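Local coordinates for protein aac(6')-Ii (Enterococcus faecium, PDB 1N71) that binds coenzyme A and, as an aminoglycoside 6'-N-acetyltransferase of the GNAT superfamily, probably transfers an acetyl group to aminoglycoside antibiotics, giving resistance, at residues L13-L21 against S33-M41. Residues are numbered along the deposited sequence; the frame is centred on the assembly and turned at random.
Sequences LKDQLSDLL and SAEEVEEMM
S33 meets S18 where helix 33-40 begins to pack on helix 11-24. These are the two helices that follow the first strand of the GNAT fold, and they lie on one face of its mixed sheet. The axes of the two segments approach to 9.0 Å, with their N-to-C directions 118° apart. S33 OG and S18 OG share a hydrogen bond of 2.9 Å, and either hydroxyl could be the donor. A34 follows at the margin, beside S18.

One turn on, V37 is a knob in a hole formed by K14, L17, S18 and L21. Its two methyls divide the work. CG1, anti to the backbone N (chi1 174°), lies 3.8 Å from L17 CD2, and the two side chains run past each other in opposite directions. CG2 turns to the other end of the hole and sits 3.9 Å from L21 CD1.

The side chain of E38 sets out away from helix 11-24, but a bend at chi2 brings its carboxylate back toward K14. OE1 stays 4.1 Å from K14 NZ, too far for a salt bridge; the ammonium is hydrogen-bonded instead to the carbonyl oxygen of R8. M40 meets L21 tip to tip, its CE 4.1 Å from L21 CD1. L21 also touches V77 of strand 70-78, and its side chain is about 9 Å from the bound coenzyme A. M41 ends the interface beside F6 and A47. Its CG lies 4.1 Å from K14 CD.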
ATOM      1  N   LEU A  13      22.578  17.966   5.358  1.00 39.65           N
ATOM      2  CA  LEU A  13      21.176  17.730   5.689  1.00 39.07           C
ATOM      3  C   LEU A  13      20.817  16.264   5.481  1.00 37.97           C
ATOM      4  O   LEU A  13      20.169  15.648   6.326  1.00 37.76           O
ATOM      5  CB  LEU A  13      20.267  18.606   4.828  1.00 39.18           C
ATOM      6  CG  LEU A  13      19.936  20.005   5.353  1.00 39.63           C
ATOM      7  CD1 LEU A  13      19.193  20.792   4.282  1.00 38.92           C
ATOM      8  CD2 LEU A  13      19.091  19.891   6.618  1.00 37.64           C
ATOM      9  N   LYS A  14      21.239  15.705   4.353  1.00 38.63           N
ATOM     10  CA  LYS A  14      20.951  14.309   4.067  1.00 39.41           C
ATOM     11  C   LYS A  14      21.593  13.393   5.104  1.00 39.72           C
ATOM     12  O   LYS A  14      21.104  12.291   5.353  1.00 40.31           O
ATOM     13  CB  LYS A  14      21.412  13.948   2.652  1.00 39.28           C
ATOM     14  CG  LYS A  14      20.526  14.564   1.578  1.00 40.39           C
ATOM     15  CD  LYS A  14      20.757  13.964   0.199  1.00 41.85           C
ATOM     16  CE  LYS A  14      22.023  14.491  -0.447  1.00 42.61           C
ATOM     17  NZ  LYS A  14      22.140  14.013  -1.854  1.00 44.30           N
ATOM     18  N   ASP A  15      22.679  13.854   5.718  1.00 40.37           N
ATOM     19  CA  ASP A  15      23.349  13.065   6.745  1.00 40.80           C
ATOM     20  C   ASP A  15      22.513  13.047   8.015  1.00 39.43           C
ATOM     21  O   ASP A  15      22.340  12.000   8.644  1.00 39.23           O
ATOM     22  CB  ASP A  15      24.732  13.641   7.062  1.00 44.42           C
ATOM     23  CG  ASP A  15      25.793  13.178   6.088  1.00 47.11           C
ATOM     24  OD1 ASP A  15      25.971  11.948   5.945  1.00 48.05           O
ATOM     25  OD2 ASP A  15      26.451  14.041   5.469  1.00 50.36           O
ATOM     26  N   GLN A  16      21.992  14.212   8.390  1.00 37.50           N
ATOM     27  CA  GLN A  16      21.174  14.326   9.587  1.00 35.03           C
ATOM     28  C   GLN A  16      19.906  13.493   9.428  1.00 33.25           C
ATOM     29  O   GLN A  16      19.431  12.886  10.388  1.00 32.02           O
ATOM     30  CB  GLN A  16      20.808  15.790   9.843  1.00 36.85           C
ATOM     31  CG  GLN A  16      21.994  16.744   9.821  1.00 35.79           C
ATOM     32  CD  GLN A  16      21.633  18.130  10.324  1.00 36.15           C
ATOM     33  OE1 GLN A  16      22.058  19.140   9.759  1.00 36.80           O
ATOM     34  NE2 GLN A  16      20.856  18.186  11.397  1.00 34.35           N
ATOM     35  N   LEU A  17      19.365  13.460   8.214  1.00 32.58           N
ATOM     36  CA  LEU A  17      18.159  12.681   7.953  1.00 32.18           C
ATOM     37  C   LEU A  17      18.467  11.208   8.183  1.00 33.23           C
ATOM     38  O   LEU A  17      17.694  10.488   8.814  1.00 32.95           O
ATOM     39  CB  LEU A  17      17.680  12.889   6.514  1.00 30.94           C
ATOM     40  CG  LEU A  17      16.428  12.089   6.130  1.00 29.76           C
ATOM     41  CD1 LEU A  17      15.293  12.442   7.072  1.00 28.92           C
ATOM     42  CD2 LEU A  17      16.041  12.384   4.690  1.00 28.21           C
ATOM     43  N   SER A  18      19.611  10.771   7.669  1.00 35.32           N
ATOM     44  CA  SER A  18      20.039   9.386   7.823  1.00 37.62           C
ATOM     45  C   SER A  18      20.116   9.017   9.302  1.00 38.85           C
ATOM     46  O   SER A  18      19.568   8.002   9.726  1.00 38.94           O
ATOM     47  CB  SER A  18      21.405   9.181   7.169  1.00 37.33           C
ATOM     48  OG  SER A  18      21.834   7.839   7.313  1.00 39.06           O
ATOM     49  N   ASP A  19      20.799   9.844  10.086  1.00 40.70           N
ATOM     50  CA  ASP A  19      20.923   9.585  11.514  1.00 41.92           C
ATOM     51  C   ASP A  19      19.537   9.521  12.141  1.00 42.29           C
ATOM     52  O   ASP A  19      19.179   8.536  12.792  1.00 42.86           O
ATOM     53  CB  ASP A  19      21.737  10.687  12.196  1.00 43.13           C
ATOM     54  CG  ASP A  19      23.167  10.753  11.696  1.00 44.12           C
ATOM     55  OD1 ASP A  19      23.813   9.690  11.603  1.00 44.02           O
ATOM     56  OD2 ASP A  19      23.647  11.870  11.406  1.00 45.07           O
ATOM     57  N   LEU A  20      18.759  10.578  11.930  1.00 41.34           N
ATOM     58  CA  LEU A  20      17.413  10.668  12.472  1.00 40.32           C
ATOM     59  C   LEU A  20      16.600   9.409  12.187  1.00 39.68           C
ATOM     60  O   LEU A  20      15.839   8.948  13.037  1.00 38.79           O
ATOM     61  CB  LEU A  20      16.701  11.890  11.889  1.00 40.60           C
ATOM     62  CG  LEU A  20      15.316  12.213  12.448  1.00 40.44           C
ATOM     63  CD1 LEU A  20      15.385  12.361  13.958  1.00 40.73           C
ATOM     64  CD2 LEU A  20      14.806  13.493  11.808  1.00 41.57           C
ATOM     65  N   LEU A  21      16.762   8.857  10.989  1.00 39.42           N
ATOM     66  CA  LEU A  21      16.041   7.648  10.604  1.00 39.84           C
ATOM     67  C   LEU A  21      16.617   6.427  11.309  1.00 40.71           C
ATOM     68  O   LEU A  21      15.875   5.556  11.761  1.00 41.18           O
ATOM     69  CB  LEU A  21      16.109   7.447   9.088  1.00 39.06           C
ATOM     70  CG  LEU A  21      15.386   8.489   8.230  1.00 38.25           C
ATOM     71  CD1 LEU A  21      15.665   8.233   6.761  1.00 38.16           C
ATOM     72  CD2 LEU A  21      13.893   8.429   8.509  1.00 37.92           C
ATOM     73  N   SER A  33      20.554   2.616   5.109  1.00 59.56           N
ATOM     74  CA  SER A  33      19.966   3.851   5.620  1.00 57.99           C
ATOM     75  C   SER A  33      20.155   4.997   4.631  1.00 56.75           C
ATOM     76  O   SER A  33      19.188   5.508   4.065  1.00 56.49           O
ATOM     77  CB  SER A  33      20.605   4.226   6.959  1.00 58.22           C
ATOM     78  OG  SER A  33      20.162   5.501   7.390  1.00 58.00           O
ATOM     79  N   ALA A  34      21.405   5.398   4.429  1.00 54.86           N
ATOM     80  CA  ALA A  34      21.717   6.479   3.502  1.00 53.13           C
ATOM     81  C   ALA A  34      21.157   6.162   2.117  1.00 51.84           C
ATOM     82  O   ALA A  34      20.965   7.055   1.292  1.00 51.39           O
ATOM     83  CB  ALA A  34      23.226   6.678   3.424  1.00 52.79           C
ATOM     84  N   GLU A  35      20.887   4.884   1.871  1.00 49.93           N
ATOM     85  CA  GLU A  35      20.358   4.461   0.583  1.00 48.19           C
ATOM     86  C   GLU A  35      18.874   4.790   0.457  1.00 46.86           C
ATOM     87  O   GLU A  35      18.428   5.314  -0.565  1.00 46.14           O
ATOM     88  CB  GLU A  35      20.583   2.961   0.391  1.00 48.45           C
ATOM     89  N   GLU A  36      18.107   4.480   1.498  1.00 45.14           N
ATOM     90  CA  GLU A  36      16.680   4.767   1.484  1.00 44.43           C
ATOM     91  C   GLU A  36      16.481   6.278   1.470  1.00 43.24           C
ATOM     92  O   GLU A  36      15.461   6.777   0.997  1.00 41.91           O
ATOM     93  CB  GLU A  36      15.995   4.148   2.704  1.00 44.43           C
ATOM     94  CG  GLU A  36      16.040   2.626   2.719  1.00 44.12           C
ATOM     95  N   VAL A  37      17.471   7.000   1.987  1.00 42.19           N
ATOM     96  CA  VAL A  37      17.417   8.454   2.014  1.00 41.67           C
ATOM     97  C   VAL A  37      17.397   8.954   0.575  1.00 41.32           C
ATOM     98  O   VAL A  37      16.627   9.850   0.222  1.00 40.83           O
ATOM     99  CB  VAL A  37      18.646   9.048   2.737  1.00 42.03           C
ATOM    100  CG1 VAL A  37      18.639  10.563   2.621  1.00 41.78           C
ATOM    101  CG2 VAL A  37      18.641   8.632   4.197  1.00 42.09           C
ATOM    102  N   GLU A  38      18.249   8.362  -0.254  1.00 40.80           N
ATOM    103  CA  GLU A  38      18.330   8.735  -1.659  1.00 40.34           C
ATOM    104  C   GLU A  38      17.006   8.428  -2.343  1.00 39.40           C
ATOM    105  O   GLU A  38      16.558   9.165  -3.223  1.00 37.96           O
ATOM    106  CB  GLU A  38      19.460   7.964  -2.345  1.00 42.49           C
ATOM    107  CG  GLU A  38      19.704   8.369  -3.787  1.00 45.65           C
ATOM    108  CD  GLU A  38      19.804   9.872  -3.954  1.00 48.16           C
ATOM    109  OE1 GLU A  38      20.485  10.522  -3.129  1.00 49.16           O
ATOM    110  OE2 GLU A  38      19.207  10.403  -4.915  1.00 49.89           O
ATOM    111  N   GLU A  39      16.382   7.330  -1.924  1.00 37.64           N
ATOM    112  CA  GLU A  39      15.101   6.912  -2.475  1.00 37.05           C
ATOM    113  C   GLU A  39      14.041   7.978  -2.190  1.00 34.37           C
ATOM    114  O   GLU A  39      13.136   8.209  -2.997  1.00 33.45           O
ATOM    115  CB  GLU A  39      14.698   5.573  -1.858  1.00 39.75           C
ATOM    116  CG  GLU A  39      13.493   4.921  -2.500  1.00 45.01           C
ATOM    117  CD  GLU A  39      13.667   3.422  -2.649  1.00 48.42           C
ATOM    118  OE1 GLU A  39      13.936   2.746  -1.632  1.00 48.86           O
ATOM    119  OE2 GLU A  39      13.535   2.920  -3.788  1.00 50.81           O
ATOM    120  N   MET A  40      14.172   8.637  -1.044  1.00 31.07           N
ATOM    121  CA  MET A  40      13.241   9.681  -0.644  1.00 28.08           C
ATOM    122  C   MET A  40      13.524  10.988  -1.391  1.00 27.72           C
ATOM    123  O   MET A  40      12.692  11.899  -1.405  1.00 23.69           O
ATOM    124  CB  MET A  40      13.330   9.903   0.869  1.00 26.96           C
ATOM    125  CG  MET A  40      12.933   8.675   1.686  1.00 25.33           C
ATOM    126  SD  MET A  40      13.197   8.830   3.465  1.00 27.63           S
ATOM    127  CE  MET A  40      12.754   7.176   4.005  1.00 22.62           C
ATOM    128  N   MET A  41      14.694  11.068  -2.021  1.00 27.94           N
ATOM    129  CA  MET A  41      15.086  12.263  -2.770  1.00 28.82           C
ATOM    130  C   MET A  41      14.587  12.236  -4.216  1.00 29.11           C
ATOM    131  O   MET A  41      14.794  13.190  -4.969  1.00 28.73           O
ATOM    132  CB  MET A  41      16.612  12.412  -2.767  1.00 29.35           C
ATOM    133  CG  MET A  41      17.229  12.585  -1.389  1.00 30.98           C
ATOM    134  SD  MET A  41      16.638  14.057  -0.534  1.00 32.68           S
ATOM    135  CE  MET A  41      15.347  13.340   0.501  1.00 30.42           C
TER